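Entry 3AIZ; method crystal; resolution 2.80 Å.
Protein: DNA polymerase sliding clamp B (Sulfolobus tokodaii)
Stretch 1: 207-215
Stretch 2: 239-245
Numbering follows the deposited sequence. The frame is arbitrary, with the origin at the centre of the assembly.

Stretch 1 (207-215) DVFKVTSIS
Stretch 2 (239-245) QLIFWIA

The contact centres on Val-208 and Phe-242, whose CA atoms are 7.6 Å apart and set the register between helix and strand. Val-208 CG1 lies 3.7 Å from Phe-242 CG and 4.0 Å from the centroid of the phenyl ring, 23° off the ring normal, so this methyl sits over one face in a CH-pi contact. Val-208 adopts chi1 174° (t), while Phe-242 has chi1 -63° (m) and chi2 94°. Both CA-to-CB bonds point toward the opposing stretch, and both residues are buried: a compact branched side chain on the helix meets a broad, flat ring on the strand.

From this centre the packing extends in both directions along the strand. Val-208 CG2 reaches Ile-244 CD1 at 4.5 Å, a looser contact made with Ile-244 at chi1 -63° (m) and chi2 75° (p). One helical turn after Val-208, Val-211 (chi1 169°, t) places its CG1 4.2 Å from Phe-242 CZ and 4.1 Å from Leu-240 CD1, so a single methyl touches both strand residues. Leu-240 has chi1 -100°, between wells, and chi2 177° (t); its CD1 also lies 4.0 Å from Ile-214 CD1, which is carried there by chi1 70° (p) and chi2 179° (t).

Residues 207-211 end a helix that begins earlier in the chain, and 212-214 continue as a 3-10 segment; phi/psi runs from -60/-56 at Val-208 to -71/-5 at Ile-214. Residues 239-244 form an extended strand, with Phe-242 at -116/147. Strand alternation turns Leu-240, Phe-242 and Ile-244 toward the helix, whereas Trp-243 points away. The axes approach to 10.4 Å, and their N-to-C directions differ by 161°, nearly antiparallel; accordingly, Val-208 meets Phe-242 and Ile-244, while Ile-214 meets Leu-240. Together the stretches bury 244 Å², summed over both sides, and no hydrogen bond crosses between them, so the contact is entirely apolar.

Several polar groups of stretch 1 are instead satisfied within that stretch. Thr-212 N donates to Val-208 O at 3.1 Å. At the start of the 3-10 segment, Thr-212 (chi1 72°, p), its CA-to-CB bond sideways to the strand, donates from OG1 to Phe-209 O at 2.7 Å. Ser-213 (chi1 64°, p), out of reach of the strand, donates from OG to Lys-210 O at 3.1 Å. Both short hydroxyl side chains thus fold back onto carbonyls three residues earlier. Lys-210, extended through chi1 to chi3 (all t), is exposed and out of reach of the strand, which suits its charged amine.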

ATOM      1  N   ASP A 207      11.083  -1.951  31.009  1.00 38.41           N
ATOM      2  CA  ASP A 207      11.397  -2.867  29.915  1.00 38.94           C
ATOM      3  C   ASP A 207      10.799  -4.252  30.139  1.00 36.81           C
ATOM      4  O   ASP A 207      10.155  -4.810  29.251  1.00 35.34           O
ATOM      5  CB  ASP A 207      12.912  -2.984  29.731  1.00 39.68           C
ATOM      6  CG  ASP A 207      13.541  -1.695  29.243  1.00 46.83           C
ATOM      7  OD1 ASP A 207      12.789  -0.756  28.904  1.00 49.82           O
ATOM      8  OD2 ASP A 207      14.787  -1.624  29.196  1.00 50.84           O
ATOM      9  N   VAL A 208      11.022  -4.802  31.329  1.00 32.51           N
ATOM     10  CA  VAL A 208      10.499  -6.116  31.680  1.00 33.39           C
ATOM     11  C   VAL A 208       8.975  -6.147  31.610  1.00 35.64           C
ATOM     12  O   VAL A 208       8.395  -6.972  30.904  1.00 34.82           O
ATOM     13  CB  VAL A 208      10.947  -6.543  33.092  1.00 33.41           C
ATOM     14  CG1 VAL A 208      10.267  -7.844  33.496  1.00 31.18           C
ATOM     15  CG2 VAL A 208      12.458  -6.686  33.147  1.00 34.50           C
ATOM     16  N   PHE A 209       8.335  -5.245  32.349  1.00 35.40           N
ATOM     17  CA  PHE A 209       6.879  -5.171  32.390  1.00 34.99           C
ATOM     18  C   PHE A 209       6.263  -5.126  30.996  1.00 35.29           C
ATOM     19  O   PHE A 209       5.276  -5.808  30.723  1.00 35.85           O
ATOM     20  CB  PHE A 209       6.428  -3.957  33.204  1.00 34.08           C
ATOM     21  CG  PHE A 209       6.293  -4.232  34.674  1.00 36.61           C
ATOM     22  CD1 PHE A 209       7.059  -5.211  35.282  1.00 33.61           C
ATOM     23  CD2 PHE A 209       5.401  -3.508  35.448  1.00 37.30           C
ATOM     24  CE1 PHE A 209       6.935  -5.467  36.633  1.00 34.98           C
ATOM     25  CE2 PHE A 209       5.274  -3.759  36.801  1.00 35.60           C
ATOM     26  CZ  PHE A 209       6.042  -4.738  37.394  1.00 36.40           C
ATOM     27  N   LYS A 210       6.852  -4.320  30.119  1.00 36.55           N
ATOM     28  CA  LYS A 210       6.357  -4.178  28.755  1.00 37.63           C
ATOM     29  C   LYS A 210       6.357  -5.525  28.036  1.00 38.33           C
ATOM     30  O   LYS A 210       5.464  -5.818  27.243  1.00 41.64           O
ATOM     31  CB  LYS A 210       7.202  -3.159  27.989  1.00 38.36           C
ATOM     32  CG  LYS A 210       6.696  -2.833  26.593  1.00 39.88           C
ATOM     33  CD  LYS A 210       7.483  -1.679  25.986  1.00 48.57           C
ATOM     34  CE  LYS A 210       7.053  -1.398  24.551  1.00 60.81           C
ATOM     35  NZ  LYS A 210       7.354  -2.541  23.640  1.00 59.94           N
ATOM     36  N   VAL A 211       7.361  -6.344  28.332  1.00 36.18           N
ATOM     37  CA  VAL A 211       7.506  -7.655  27.705  1.00 36.91           C
ATOM     38  C   VAL A 211       6.471  -8.661  28.211  1.00 37.62           C
ATOM     39  O   VAL A 211       6.022  -9.529  27.463  1.00 37.15           O
ATOM     40  CB  VAL A 211       8.923  -8.224  27.933  1.00 37.36           C
ATOM     41  CG1 VAL A 211       8.989  -9.686  27.520  1.00 37.15           C
ATOM     42  CG2 VAL A 211       9.952  -7.401  27.175  1.00 38.83           C
ATOM     43  N   THR A 212       6.092  -8.537  29.478  1.00 35.91           N
ATOM     44  CA  THR A 212       5.190  -9.499  30.105  1.00 34.96           C
ATOM     45  C   THR A 212       3.789  -9.491  29.498  1.00 37.57           C
ATOM     46  O   THR A 212       2.938 -10.288  29.890  1.00 36.53           O
ATOM     47  CB  THR A 212       5.067  -9.251  31.621  1.00 35.20           C
ATOM     48  OG1 THR A 212       4.312  -8.055  31.855  1.00 37.29           O
ATOM     49  CG2 THR A 212       6.440  -9.118  32.255  1.00 32.25           C
ATOM     50  N   SER A 213       3.551  -8.594  28.547  1.00 36.14           N
ATOM     51  CA  SER A 213       2.235  -8.484  27.922  1.00 36.27           C
ATOM     52  C   SER A 213       1.886  -9.724  27.100  1.00 41.29           C
ATOM     53  O   SER A 213       0.716  -9.972  26.806  1.00 42.88           O
ATOM     54  CB  SER A 213       2.149  -7.227  27.050  1.00 37.80           C
ATOM     55  OG  SER A 213       3.061  -7.287  25.967  1.00 38.79           O
ATOM     56  N   ILE A 214       2.903 -10.503  26.740  1.00 40.25           N
ATOM     57  CA  ILE A 214       2.699 -11.718  25.954  1.00 42.59           C
ATOM     58  C   ILE A 214       2.033 -12.820  26.775  1.00 44.59           C
ATOM     59  O   ILE A 214       1.710 -13.888  26.252  1.00 44.90           O
ATOM     60  CB  ILE A 214       4.029 -12.260  25.389  1.00 45.47           C
ATOM     61  CG1 ILE A 214       4.895 -12.831  26.516  1.00 40.72           C
ATOM     62  CG2 ILE A 214       4.767 -11.173  24.620  1.00 44.78           C
ATOM     63  CD1 ILE A 214       6.212 -13.402  26.045  1.00 38.46           C
ATOM     64  N   SER A 215       1.837 -12.559  28.063  1.00 40.53           N
ATOM     65  CA  SER A 215       1.194 -13.520  28.949  1.00 38.83           C
ATOM     66  C   SER A 215      -0.058 -12.919  29.574  1.00 43.42           C
ATOM     67  O   SER A 215      -0.151 -11.707  29.755  1.00 45.90           O
ATOM     68  CB  SER A 215       2.159 -13.970  30.047  1.00 40.80           C
ATOM     69  OG  SER A 215       1.524 -14.848  30.960  1.00 41.94           O
ATOM     70  N   GLN A 239       8.334 -20.630  29.190  1.00 37.09           N
ATOM     71  CA  GLN A 239       8.281 -19.709  30.314  1.00 36.55           C
ATOM     72  C   GLN A 239       9.411 -18.685  30.299  1.00 36.09           C
ATOM     73  O   GLN A 239      10.573 -19.028  30.079  1.00 36.78           O
ATOM     74  CB  GLN A 239       8.301 -20.501  31.624  1.00 39.86           C
ATOM     75  CG  GLN A 239       8.140 -19.664  32.877  1.00 45.55           C
ATOM     76  CD  GLN A 239       7.979 -20.517  34.121  1.00 51.17           C
ATOM     77  OE1 GLN A 239       7.969 -21.747  34.045  1.00 44.61           O
ATOM     78  NE2 GLN A 239       7.848 -19.868  35.273  1.00 52.11           N
ATOM     79  N   LEU A 240       9.055 -17.425  30.528  1.00 37.09           N
ATOM     80  CA  LEU A 240      10.039 -16.366  30.710  1.00 35.47           C
ATOM     81  C   LEU A 240      10.148 -16.034  32.191  1.00 33.44           C
ATOM     82  O   LEU A 240       9.140 -15.922  32.885  1.00 33.51           O
ATOM     83  CB  LEU A 240       9.652 -15.116  29.919  1.00 34.97           C
ATOM     84  CG  LEU A 240      10.357 -14.906  28.579  1.00 37.80           C
ATOM     85  CD1 LEU A 240       9.813 -13.673  27.875  1.00 37.36           C
ATOM     86  CD2 LEU A 240      11.859 -14.790  28.778  1.00 36.13           C
ATOM     87  N   ILE A 241      11.374 -15.885  32.674  1.00 31.11           N
ATOM     88  CA  ILE A 241      11.600 -15.594  34.082  1.00 31.16           C
ATOM     89  C   ILE A 241      12.615 -14.474  34.239  1.00 32.83           C
ATOM     90  O   ILE A 241      13.723 -14.551  33.709  1.00 32.84           O
ATOM     91  CB  ILE A 241      12.094 -16.837  34.845  1.00 36.33           C
ATOM     92  CG1 ILE A 241      11.103 -17.992  34.679  1.00 37.22           C
ATOM     93  CG2 ILE A 241      12.303 -16.511  36.317  1.00 33.48           C
ATOM     94  CD1 ILE A 241      11.528 -19.264  35.370  1.00 40.92           C
ATOM     95  N   PHE A 242      12.231 -13.432  34.965  1.00 32.61           N
ATOM     96  CA  PHE A 242      13.108 -12.289  35.175  1.00 31.00           C
ATOM     97  C   PHE A 242      13.468 -12.129  36.643  1.00 29.71           C
ATOM     98  O   PHE A 242      12.673 -12.440  37.526  1.00 32.70           O
ATOM     99  CB  PHE A 242      12.453 -11.007  34.660  1.00 31.95           C
ATOM    100  CG  PHE A 242      12.189 -11.012  33.183  1.00 31.29           C
ATOM    101  CD1 PHE A 242      10.960 -11.411  32.687  1.00 29.40           C
ATOM    102  CD2 PHE A 242      13.170 -10.612  32.291  1.00 31.46           C
ATOM    103  CE1 PHE A 242      10.714 -11.415  31.329  1.00 30.53           C
ATOM    104  CE2 PHE A 242      12.930 -10.614  30.932  1.00 33.26           C
ATOM    105  CZ  PHE A 242      11.700 -11.016  30.450  1.00 34.31           C
ATOM    106  N   TRP A 243      14.677 -11.644  36.893  1.00 29.63           N
ATOM    107  CA  TRP A 243      15.107 -11.309  38.241  1.00 32.46           C
ATOM    108  C   TRP A 243      15.694  -9.905  38.253  1.00 32.52           C
ATOM    109  O   TRP A 243      16.662  -9.623  37.548  1.00 31.95           O
ATOM    110  CB  TRP A 243      16.134 -12.318  38.758  1.00 35.15           C
ATOM    111  CG  TRP A 243      15.536 -13.623  39.189  1.00 34.84           C
ATOM    112  CD1 TRP A 243      15.475 -14.777  38.466  1.00 38.36           C
ATOM    113  CD2 TRP A 243      14.915 -13.906  40.449  1.00 36.26           C
ATOM    114  NE1 TRP A 243      14.856 -15.763  39.197  1.00 37.85           N
ATOM    115  CE2 TRP A 243      14.503 -15.253  40.417  1.00 37.83           C
ATOM    116  CE3 TRP A 243      14.669 -13.152  41.601  1.00 36.49           C
ATOM    117  CZ2 TRP A 243      13.858 -15.862  41.492  1.00 37.55           C
ATOM    118  CZ3 TRP A 243      14.028 -13.757  42.666  1.00 34.79           C
ATOM    119  CH2 TRP A 243      13.630 -15.099  42.604  1.00 38.63           C
ATOM    120  N   ILE A 244      15.095  -9.027  39.050  1.00 35.27           N
ATOM    121  CA  ILE A 244      15.544  -7.642  39.136  1.00 33.96           C
ATOM    122  C   ILE A 244      16.221  -7.375  40.473  1.00 32.14           C
ATOM    123  O   ILE A 244      15.642  -7.618  41.531  1.00 32.03           O
ATOM    124  CB  ILE A 244      14.376  -6.647  38.958  1.00 32.45           C
ATOM    125  CG1 ILE A 244      13.747  -6.782  37.569  1.00 32.15           C
ATOM    126  CG2 ILE A 244      14.856  -5.222  39.170  1.00 35.81           C
ATOM    127  CD1 ILE A 244      12.876  -8.004  37.402  1.00 33.00           C
ATOM    128  N   ALA A 245      17.451  -6.879  40.422  1.00 31.30           N
ATOM    129  CA  ALA A 245      18.163  -6.503  41.635  1.00 34.38           C
ATOM    130  C   ALA A 245      17.568  -5.219  42.194  1.00 38.91           C
ATOM    131  O   ALA A 245      17.443  -4.224  41.477  1.00 40.68           O
ATOM    132  CB  ALA A 245      19.644  -6.325  41.351  1.00 37.35           C
TER